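Local atomic coordinates of phenolic acid decarboxylase (Sedimentibacter hydroxybenzoicus, PDB entry 7AE5), a protein that catalyses the reversible, non-oxidative decarboxylation of 4-hydroxybenzoate and 3,4-dihydroxybenzoate under anaerobic conditions, as a prenylated-FMN enzyme of the UbiD family. Residues K60-T65 against N302-N307; Y142-S147 against E306-G311; A204-N209 against Y252-S257. One frame throughout, in Å; residues are numbered along the deposited sequence.

Interaction 1: K60-T65 against N302-N307; sequences KYSVVT and NPIFEN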
loop_
_atom_site.group_PDB
_atom_site.type_symbol
_atom_site.label_atom_id
_atom_site.label_comp_id
_atom_site.label_asym_id
_atom_site.label_seq_id
_atom_site.Cartn_x
_atom_site.Cartn_y
_atom_site.Cartn_z
ATOM N N LYS C 60 -51.036 -0.563 -36.081
ATOM C CA LYS C 60 -51.474 -1.402 -37.179
ATOM C C LYS C 60 -50.485 -2.525 -37.491
ATOM O O LYS C 60 -50.861 -3.498 -38.155
ATOM C CB LYS C 60 -51.722 -0.488 -38.397
ATOM C CG LYS C 60 -51.819 -1.123 -39.767
ATOM C CD LYS C 60 -51.036 -0.305 -40.810
ATOM C CE LYS C 60 -51.732 0.938 -41.359
ATOM N NZ LYS C 60 -50.811 1.510 -42.390
ATOM N N TYR C 61 -49.267 -2.463 -36.945
ATOM C CA TYR C 61 -48.165 -3.353 -37.306
ATOM C C TYR C 61 -47.562 -4.043 -36.085
ATOM O O TYR C 61 -48.147 -4.008 -34.998
ATOM C CB TYR C 61 -47.126 -2.536 -38.072
ATOM C CG TYR C 61 -47.539 -2.248 -39.498
ATOM C CD1 TYR C 61 -48.546 -2.997 -40.115
ATOM C CD2 TYR C 61 -47.036 -1.136 -40.169
ATOM C CE1 TYR C 61 -48.948 -2.727 -41.405
ATOM C CE2 TYR C 61 -47.445 -0.836 -41.452
ATOM C CZ TYR C 61 -48.399 -1.640 -42.069
ATOM O OH TYR C 61 -48.818 -1.356 -43.349
ATOM N N SER C 62 -46.399 -4.670 -36.245
ATOM C CA SER C 62 -45.848 -5.558 -35.229
ATOM C C SER C 62 -44.602 -4.976 -34.568
ATOM O O SER C 62 -43.970 -4.044 -35.072
ATOM C CB SER C 62 -45.506 -6.925 -35.833
ATOM O OG SER C 62 -46.421 -7.279 -36.854
ATOM N N VAL C 63 -44.253 -5.562 -33.421
ATOM C CA VAL C 63 -43.043 -5.236 -32.673
ATOM C C VAL C 63 -42.352 -6.537 -32.287
ATOM O O VAL C 63 -43.012 -7.506 -31.895
ATOM C CB VAL C 63 -43.354 -4.396 -31.413
ATOM C CG1 VAL C 63 -42.177 -4.405 -30.441
ATOM C CG2 VAL C 63 -43.694 -2.976 -31.796
ATOM N N VAL C 64 -41.026 -6.566 -32.410
ATOM C CA VAL C 64 -40.217 -7.680 -31.933
ATOM C C VAL C 64 -39.045 -7.118 -31.136
ATOM O O VAL C 64 -38.454 -6.099 -31.514
ATOM C CB VAL C 64 -39.738 -8.585 -33.093
ATOM C CG1 VAL C 64 -38.700 -7.881 -33.957
ATOM C CG2 VAL C 64 -39.196 -9.906 -32.556
ATOM N N THR C 65 -38.731 -7.763 -30.014
ATOM C CA THR C 65 -37.695 -7.277 -29.114
ATOM C C THR C 65 -36.899 -8.455 -28.569
ATOM O O THR C 65 -37.320 -9.610 -28.658
ATOM C CB THR C 65 -38.291 -6.452 -27.962
ATOM O OG1 THR C 65 -37.248 -5.736 -27.291
ATOM C CG2 THR C 65 -39.005 -7.354 -26.968
ATOM N N ASN C 302 -46.461 -4.828 -44.332
ATOM C CA ASN C 302 -46.608 -5.213 -42.933
ATOM C C ASN C 302 -45.248 -5.257 -42.229
ATOM O O ASN C 302 -44.818 -6.314 -41.764
ATOM C CB ASN C 302 -47.328 -6.550 -42.805
ATOM C CG ASN C 302 -48.834 -6.426 -42.985
ATOM O OD1 ASN C 302 -49.601 -6.622 -42.042
ATOM N ND2 ASN C 302 -49.263 -6.102 -44.200
ATOM N N PRO C 303 -44.552 -4.123 -42.135
ATOM C CA PRO C 303 -43.214 -4.129 -41.537
ATOM C C PRO C 303 -43.257 -4.451 -40.055
ATOM O O PRO C 303 -44.268 -4.276 -39.371
ATOM C CB PRO C 303 -42.704 -2.704 -41.774
ATOM C CG PRO C 303 -43.925 -1.888 -41.932
ATOM C CD PRO C 303 -44.950 -2.774 -42.569
ATOM N N ILE C 304 -42.114 -4.919 -39.562
ATOM C CA ILE C 304 -41.951 -5.350 -38.182
ATOM C C ILE C 304 -40.967 -4.405 -37.507
ATOM O O ILE C 304 -39.810 -4.297 -37.931
ATOM C CB ILE C 304 -41.467 -6.804 -38.099
ATOM C CG1 ILE C 304 -42.552 -7.749 -38.620
ATOM C CG2 ILE C 304 -41.091 -7.149 -36.675
ATOM C CD1 ILE C 304 -42.045 -9.123 -39.002
ATOM N N PHE C 305 -41.427 -3.725 -36.460
ATOM C CA PHE C 305 -40.602 -2.768 -35.725
ATOM C C PHE C 305 -39.665 -3.546 -34.811
ATOM O O PHE C 305 -40.036 -3.929 -33.698
ATOM C CB PHE C 305 -41.480 -1.803 -34.935
ATOM C CG PHE C 305 -40.712 -0.756 -34.168
ATOM C CD1 PHE C 305 -39.450 -0.355 -34.579
ATOM C CD2 PHE C 305 -41.259 -0.167 -33.038
ATOM C CE1 PHE C 305 -38.747 0.608 -33.876
ATOM C CE2 PHE C 305 -40.561 0.799 -32.331
ATOM C CZ PHE C 305 -39.304 1.187 -32.752
ATOM N N GLU C 306 -38.442 -3.779 -35.281
ATOM C CA GLU C 306 -37.428 -4.457 -34.480
ATOM C C GLU C 306 -36.772 -3.432 -33.564
ATOM O O GLU C 306 -35.968 -2.610 -34.013
ATOM C CB GLU C 306 -36.396 -5.138 -35.375
ATOM C CG GLU C 306 -35.364 -5.954 -34.604
ATOM C CD GLU C 306 -34.058 -6.129 -35.357
ATOM O OE1 GLU C 306 -33.937 -5.595 -36.479
ATOM O OE2 GLU C 306 -33.151 -6.806 -34.828
ATOM N N ASN C 307 -37.121 -3.475 -32.282
ATOM C CA ASN C 307 -36.612 -2.529 -31.303
ATOM C C ASN C 307 -35.952 -3.283 -30.159
ATOM O O ASN C 307 -36.143 -4.489 -29.988
ATOM C CB ASN C 307 -37.726 -1.621 -30.770
ATOM C CG ASN C 307 -37.249 -0.205 -30.523
ATOM O OD1 ASN C 307 -36.338 0.283 -31.193
ATOM N ND2 ASN C 307 -37.872 0.470 -29.563
#
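S62-V64 pair with I304-E306 as parallel strands, their axes 4.5 Å apart at closest and 27° from parallel. Three backbone hydrogen bonds join them: F305 N to S62 O at 2.9 Å, V64 N to F305 O at 3.1 Å, and N307 N to V64 O at 3.0 Å. Y61 precedes its strand and lays one ring face against the residues that lead into the other. P303 CD sits over this face, 3.4 Å from Y61 CE2. N302 CA lies over the same face, nearest Y61 CE1. Both are CH-pi contacts. K60 CD lies over the rim of the opposite face. An alanine in place of Y61 would probably open a gap between P303 and the K60 chain and leave N302 without its aromatic neighbour. V64 CG1 stands between the backbone N and the carbonyl carbon (chi1 70°). There V64 CG1 meets I304 CG2 at 3.7 Å and also touches CB and CG of E306. L8 and L12 of helix 8-17 pack on V64. On the other face of the sheet, V63 and F305 lie side by side and point the same way, with V63 CG2 3.9 Å from F305 CD2. The carboxylate of E306 leads away to K145. The pairing sets strand 304-306, from the Rift-related domain, at one edge, within this chain, of the mixed four-stranded sheet formed with strands of the N-terminal domain.

Interaction 2: Y142-S147 against E306-G311; sequences YISKAS and ENLYLG
S144 and K145 pass L308 and N307 at a steep angle, the two touching parts running 104° apart. Their CA atoms come within 5.3 Å at K145 and N307. Each direct hydrogen bond across the contact uses a side chain. The amide of N307 grips the backbone of 142-144 at two points. N307 OD1 accepts S144 N at 2.9 Å in a nearly straight bond, and N307 ND2 gives to Y142 O at 3.2 Å. Two such bonds fix how the amide is turned. The S144 hydroxyl, OG, gives to L308 O at 2.6 Å, in the carbonyl plane and on a lone pair. Its first torsion (chi1 78°) sets S144 OG between the backbone N and the carbonyl carbon. K145 runs fully extended past L308, with K145 CB 4.0 Å from L308 CB. K145 NZ then forms a salt bridge with E306 OE2 at 2.7 Å, meeting the oxygen on the anti side, 32° out of the carboxylate plane. NZ also gives to a water within reach of N307 O, among other acceptors. A second water links K145 N to E306 O. The buried ammonium group bridges the carboxylates of E306 and E316 and bonds H68 ND1; the two acids probably help keep it charged. The contact joins the segment around and after strand 142-143 to the loop after strand 304-306. Helix 316-320 packs on L308, T214 of helix 211-217 touches K145, and I207 of strand 201-207 lies against I143.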
loop_
_atom_site.group_PDB
_atom_site.type_symbol
_atom_site.label_atom_id
_atom_site.label_comp_id
_atom_site.label_asym_id
_atom_site.label_seq_id
_atom_site.Cartn_x
_atom_site.Cartn_y
_atom_site.Cartn_z
ATOM N N TYR C 142 -38.436 6.076 -28.339
ATOM C CA TYR C 142 -37.119 5.928 -28.939
ATOM C C TYR C 142 -37.080 4.765 -29.918
ATOM O O TYR C 142 -37.647 3.699 -29.660
ATOM C CB TYR C 142 -36.056 5.711 -27.864
ATOM C CG TYR C 142 -35.357 6.973 -27.418
ATOM C CD1 TYR C 142 -35.950 7.834 -26.503
ATOM C CD2 TYR C 142 -34.098 7.299 -27.901
ATOM C CE1 TYR C 142 -35.308 8.986 -26.085
ATOM C CE2 TYR C 142 -33.450 8.447 -27.492
ATOM C CZ TYR C 142 -34.059 9.285 -26.584
ATOM O OH TYR C 142 -33.411 10.425 -26.180
ATOM N N ILE C 143 -36.404 4.987 -31.041
ATOM C CA ILE C 143 -35.971 3.914 -31.929
ATOM C C ILE C 143 -34.554 3.546 -31.502
ATOM O O ILE C 143 -33.614 4.318 -31.709
ATOM C CB ILE C 143 -36.021 4.345 -33.400
ATOM C CG1 ILE C 143 -37.431 4.803 -33.775
ATOM C CG2 ILE C 143 -35.570 3.215 -34.306
ATOM C CD1 ILE C 143 -37.491 5.561 -35.078
ATOM N N SER C 144 -34.398 2.370 -30.898
ATOM C CA SER C 144 -33.181 2.029 -30.176
ATOM C C SER C 144 -32.316 0.983 -30.866
ATOM O O SER C 144 -31.275 0.608 -30.315
ATOM C CB SER C 144 -33.535 1.545 -28.767
ATOM O OG SER C 144 -34.004 0.209 -28.799
ATOM N N LYS C 145 -32.701 0.503 -32.049
ATOM C CA LYS C 145 -31.929 -0.548 -32.702
ATOM C C LYS C 145 -31.771 -0.285 -34.196
ATOM O O LYS C 145 -31.714 -1.226 -34.994
ATOM C CB LYS C 145 -32.572 -1.917 -32.476
ATOM C CG LYS C 145 -31.596 -3.079 -32.507
ATOM C CD LYS C 145 -32.334 -4.399 -32.496
ATOM C CE LYS C 145 -31.372 -5.567 -32.451
ATOM N NZ LYS C 145 -32.110 -6.851 -32.302
ATOM N N ALA C 146 -31.693 0.981 -34.589
ATOM C CA ALA C 146 -31.562 1.321 -35.996
ATOM C C ALA C 146 -30.109 1.237 -36.446
ATOM O O ALA C 146 -29.177 1.427 -35.658
ATOM C CB ALA C 146 -32.106 2.723 -36.261
ATOM N N SER C 147 -29.923 0.942 -37.731
ATOM C CA SER C 147 -28.615 0.971 -38.379
ATOM C C SER C 147 -28.577 2.194 -39.289
ATOM O O SER C 147 -29.277 2.240 -40.306
ATOM C CB SER C 147 -28.359 -0.319 -39.154
ATOM O OG SER C 147 -28.657 -1.454 -38.360
ATOM N N GLU C 306 -38.442 -3.779 -35.281
ATOM C CA GLU C 306 -37.428 -4.457 -34.480
ATOM C C GLU C 306 -36.772 -3.432 -33.564
ATOM O O GLU C 306 -35.968 -2.610 -34.013
ATOM C CB GLU C 306 -36.396 -5.138 -35.375
ATOM C CG GLU C 306 -35.364 -5.954 -34.604
ATOM C CD GLU C 306 -34.058 -6.129 -35.357
ATOM O OE1 GLU C 306 -33.937 -5.595 -36.479
ATOM O OE2 GLU C 306 -33.151 -6.806 -34.828
ATOM N N ASN C 307 -37.121 -3.475 -32.282
ATOM C CA ASN C 307 -36.612 -2.529 -31.303
ATOM C C ASN C 307 -35.952 -3.283 -30.159
ATOM O O ASN C 307 -36.143 -4.489 -29.988
ATOM C CB ASN C 307 -37.726 -1.621 -30.770
ATOM C CG ASN C 307 -37.249 -0.205 -30.523
ATOM O OD1 ASN C 307 -36.338 0.283 -31.193
ATOM N ND2 ASN C 307 -37.872 0.470 -29.563
ATOM N N LEU C 308 -35.176 -2.547 -29.368
ATOM C CA LEU C 308 -34.340 -3.126 -28.328
ATOM C C LEU C 308 -34.659 -2.491 -26.984
ATOM O O LEU C 308 -34.831 -1.272 -26.888
ATOM C CB LEU C 308 -32.847 -2.938 -28.667
ATOM C CG LEU C 308 -31.744 -3.088 -27.609
ATOM C CD1 LEU C 308 -30.457 -3.509 -28.288
ATOM C CD2 LEU C 308 -31.500 -1.793 -26.834
ATOM N N TYR C 309 -34.736 -3.321 -25.949
ATOM C CA TYR C 309 -34.780 -2.834 -24.579
ATOM C C TYR C 309 -33.387 -2.892 -23.966
ATOM O O TYR C 309 -32.659 -3.873 -24.142
ATOM C CB TYR C 309 -35.745 -3.646 -23.708
ATOM C CG TYR C 309 -35.673 -3.237 -22.250
ATOM C CD1 TYR C 309 -36.296 -2.077 -21.804
ATOM C CD2 TYR C 309 -34.953 -3.989 -21.329
ATOM C CE1 TYR C 309 -36.221 -1.690 -20.481
ATOM C CE2 TYR C 309 -34.871 -3.608 -20.004
ATOM C CZ TYR C 309 -35.508 -2.456 -19.586
ATOM O OH TYR C 309 -35.434 -2.066 -18.267
ATOM N N LEU C 310 -33.026 -1.838 -23.239
ATOM C CA LEU C 310 -31.805 -1.823 -22.451
ATOM C C LEU C 310 -32.110 -1.278 -21.064
ATOM O O LEU C 310 -32.982 -0.421 -20.889
ATOM C CB LEU C 310 -30.690 -0.995 -23.122
ATOM C CG LEU C 310 -30.637 0.522 -22.928
ATOM C CD1 LEU C 310 -29.306 1.060 -23.427
ATOM C CD2 LEU C 310 -31.790 1.202 -23.649
ATOM N N GLY C 311 -31.394 -1.804 -20.078
ATOM C CA GLY C 311 -31.574 -1.410 -18.697
ATOM C C GLY C 311 -30.377 -1.811 -17.865
ATOM O O GLY C 311 -29.233 -1.662 -18.307
HETATM O O HOH W 1 -35.198 0.170 -33.330
HETATM O O HOH W 2 -34.347 -6.739 -30.554
HETATM O O HOH W 3 -33.911 -2.569 -35.846
#

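Interaction 3: A204-N209 against Y252-S257; sequences AITIGN and YVPAGS
T206 meets V253 and P254 with its methyl, and S257 with its CB. T206 CB lies 3.7 Å from S257 OG. From there the methyl and the hydroxyl part ways. CG2 is anti to the carbonyl carbon and goes to the apolar side. T206 CG2 touches P254 CD at 3.6 Å, tip to tip, and also meets V253 CB. OG1 takes the place between the backbone N and the carbonyl carbon (chi1 71°). T206 OG1 gives a hydrogen bond to S147 O and accepts one from N209 ND2 at 3.1 Å. The buried hydroxyl is thus held by two partners.

The same amide of N209 completes the polar part of the contact. N209 OD1 accepts the hydroxyl of S257, with S257 OG 2.6 Å away and in the carbonyl plane. N209 OD1 also lies 3.4 Å from P254 CG. With one bond at each end, the amide is fixed in its rotation. G208 adds its carbonyl: G208 O takes a CA-H...O contact from S257 CA at 3.3 Å. Further up the strand, A204 CB packs on V253 CG1 at 3.7 Å.

Strands 204-207 and 252-254 run almost exactly parallel, 3° apart, but their axes stay 8.1 Å apart and their backbones do not pair. They belong to different sheets and meet through side chains. Strand 252-254 is an outermost strand, within this chain, of a small sheet with strand 241-244. A type I turn from P254 to S257 then leads into strand 259-265, which pairs antiparallel with strand 201-207.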
loop_
_atom_site.group_PDB
_atom_site.type_symbol
_atom_site.label_atom_id
_atom_site.label_comp_id
_atom_site.label_asym_id
_atom_site.label_seq_id
_atom_site.Cartn_x
_atom_site.Cartn_y
_atom_site.Cartn_z
ATOM N N ALA C 204 -29.567 7.783 -43.884
ATOM C CA ALA C 204 -30.598 6.763 -44.000
ATOM C C ALA C 204 -30.653 5.965 -42.707
ATOM O O ALA C 204 -29.615 5.580 -42.160
ATOM C CB ALA C 204 -30.334 5.831 -45.185
ATOM N N ILE C 205 -31.865 5.729 -42.216
ATOM C CA ILE C 205 -32.092 5.033 -40.953
ATOM C C ILE C 205 -32.861 3.758 -41.268
ATOM O O ILE C 205 -34.042 3.815 -41.634
ATOM C CB ILE C 205 -32.855 5.907 -39.948
ATOM C CG1 ILE C 205 -32.077 7.190 -39.654
ATOM C CG2 ILE C 205 -33.114 5.145 -38.662
ATOM C CD1 ILE C 205 -32.906 8.254 -38.974
ATOM N N THR C 206 -32.200 2.613 -41.131
ATOM C CA THR C 206 -32.805 1.324 -41.440
ATOM C C THR C 206 -33.195 0.599 -40.159
ATOM O O THR C 206 -32.425 0.557 -39.193
ATOM C CB THR C 206 -31.855 0.452 -42.264
ATOM O OG1 THR C 206 -30.769 0.009 -41.441
ATOM C CG2 THR C 206 -31.307 1.237 -43.449
ATOM N N ILE C 207 -34.400 0.029 -40.159
ATOM C CA ILE C 207 -34.970 -0.651 -39.003
ATOM C C ILE C 207 -35.410 -2.044 -39.431
ATOM O O ILE C 207 -35.993 -2.216 -40.508
ATOM C CB ILE C 207 -36.156 0.141 -38.413
ATOM C CG1 ILE C 207 -35.728 1.572 -38.074
ATOM C CG2 ILE C 207 -36.716 -0.557 -37.181
ATOM C CD1 ILE C 207 -36.883 2.529 -37.879
ATOM N N GLY C 208 -35.131 -3.037 -38.589
ATOM C CA GLY C 208 -35.487 -4.410 -38.897
ATOM C C GLY C 208 -34.566 -5.024 -39.931
ATOM O O GLY C 208 -34.870 -5.008 -41.126
ATOM N N ASN C 209 -33.442 -5.579 -39.483
ATOM C CA ASN C 209 -32.387 -6.005 -40.387
ATOM C C ASN C 209 -31.941 -7.427 -40.078
ATOM O O ASN C 209 -32.241 -7.988 -39.020
ATOM C CB ASN C 209 -31.170 -5.072 -40.302
ATOM C CG ASN C 209 -31.432 -3.714 -40.918
ATOM O OD1 ASN C 209 -31.670 -3.601 -42.121
ATOM N ND2 ASN C 209 -31.379 -2.672 -40.098
ATOM N N TYR C 252 -26.495 3.735 -49.451
ATOM C CA TYR C 252 -26.974 2.403 -49.776
ATOM C C TYR C 252 -27.465 1.725 -48.503
ATOM O O TYR C 252 -26.823 1.793 -47.448
ATOM C CB TYR C 252 -25.887 1.558 -50.456
ATOM C CG TYR C 252 -25.695 1.900 -51.924
ATOM C CD1 TYR C 252 -25.161 3.127 -52.307
ATOM C CD2 TYR C 252 -26.051 1.004 -52.924
ATOM C CE1 TYR C 252 -24.986 3.448 -53.642
ATOM C CE2 TYR C 252 -25.880 1.317 -54.262
ATOM C CZ TYR C 252 -25.348 2.539 -54.615
ATOM O OH TYR C 252 -25.177 2.853 -55.946
ATOM N N VAL C 253 -28.624 1.102 -48.624
ATOM C CA VAL C 253 -29.315 0.471 -47.509
ATOM C C VAL C 253 -29.412 -1.015 -47.824
ATOM O O VAL C 253 -29.330 -1.416 -48.996
ATOM C CB VAL C 253 -30.693 1.125 -47.257
ATOM C CG1 VAL C 253 -30.546 2.644 -47.141
ATOM C CG2 VAL C 253 -31.666 0.766 -48.356
ATOM N N PRO C 254 -29.580 -1.866 -46.803
ATOM C CA PRO C 254 -29.781 -3.286 -47.082
ATOM C C PRO C 254 -31.125 -3.591 -47.723
ATOM O O PRO C 254 -32.164 -3.022 -47.375
ATOM C CB PRO C 254 -29.589 -3.922 -45.705
ATOM C CG PRO C 254 -29.683 -2.739 -44.677
ATOM C CD PRO C 254 -30.110 -1.566 -45.453
ATOM N N ALA C 255 -31.088 -4.503 -48.710
ATOM C CA ALA C 255 -32.275 -4.724 -49.550
ATOM C C ALA C 255 -33.468 -5.166 -48.719
ATOM O O ALA C 255 -34.598 -4.793 -49.028
ATOM C CB ALA C 255 -31.961 -5.746 -50.644
ATOM N N GLY C 256 -33.231 -5.896 -47.630
ATOM C CA GLY C 256 -34.300 -6.510 -46.872
ATOM C C GLY C 256 -34.741 -5.823 -45.598
ATOM O O GLY C 256 -35.456 -6.448 -44.805
ATOM N N SER C 257 -34.357 -4.569 -45.368
ATOM C CA SER C 257 -34.815 -3.875 -44.172
ATOM C C SER C 257 -36.330 -3.763 -44.150
ATOM O O SER C 257 -36.977 -3.545 -45.180
ATOM C CB SER C 257 -34.207 -2.481 -44.086
ATOM O OG SER C 257 -32.807 -2.539 -44.239
#

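Interactions 1 and 2 share E306 and N307, and their centres lie 12 Å apart. N307 thus ties the N-terminal sheet to the 142-147 backbone. Interaction 3 lies 14 Å from each of the others, centre to centre. E306 joins all three: E306 OE1 accepts N209 N at 3.0 Å, while its other oxygen serves K145. The pairing of T206 with S147 is a second tie between interactions 2 and 3. F305 also packs on I143 and on I207. The predicted prenylated-FMN site is near: the side chain of Y142 is about 4 Å from that of R168, and the side chain of T206 about 6 Å from that of V164.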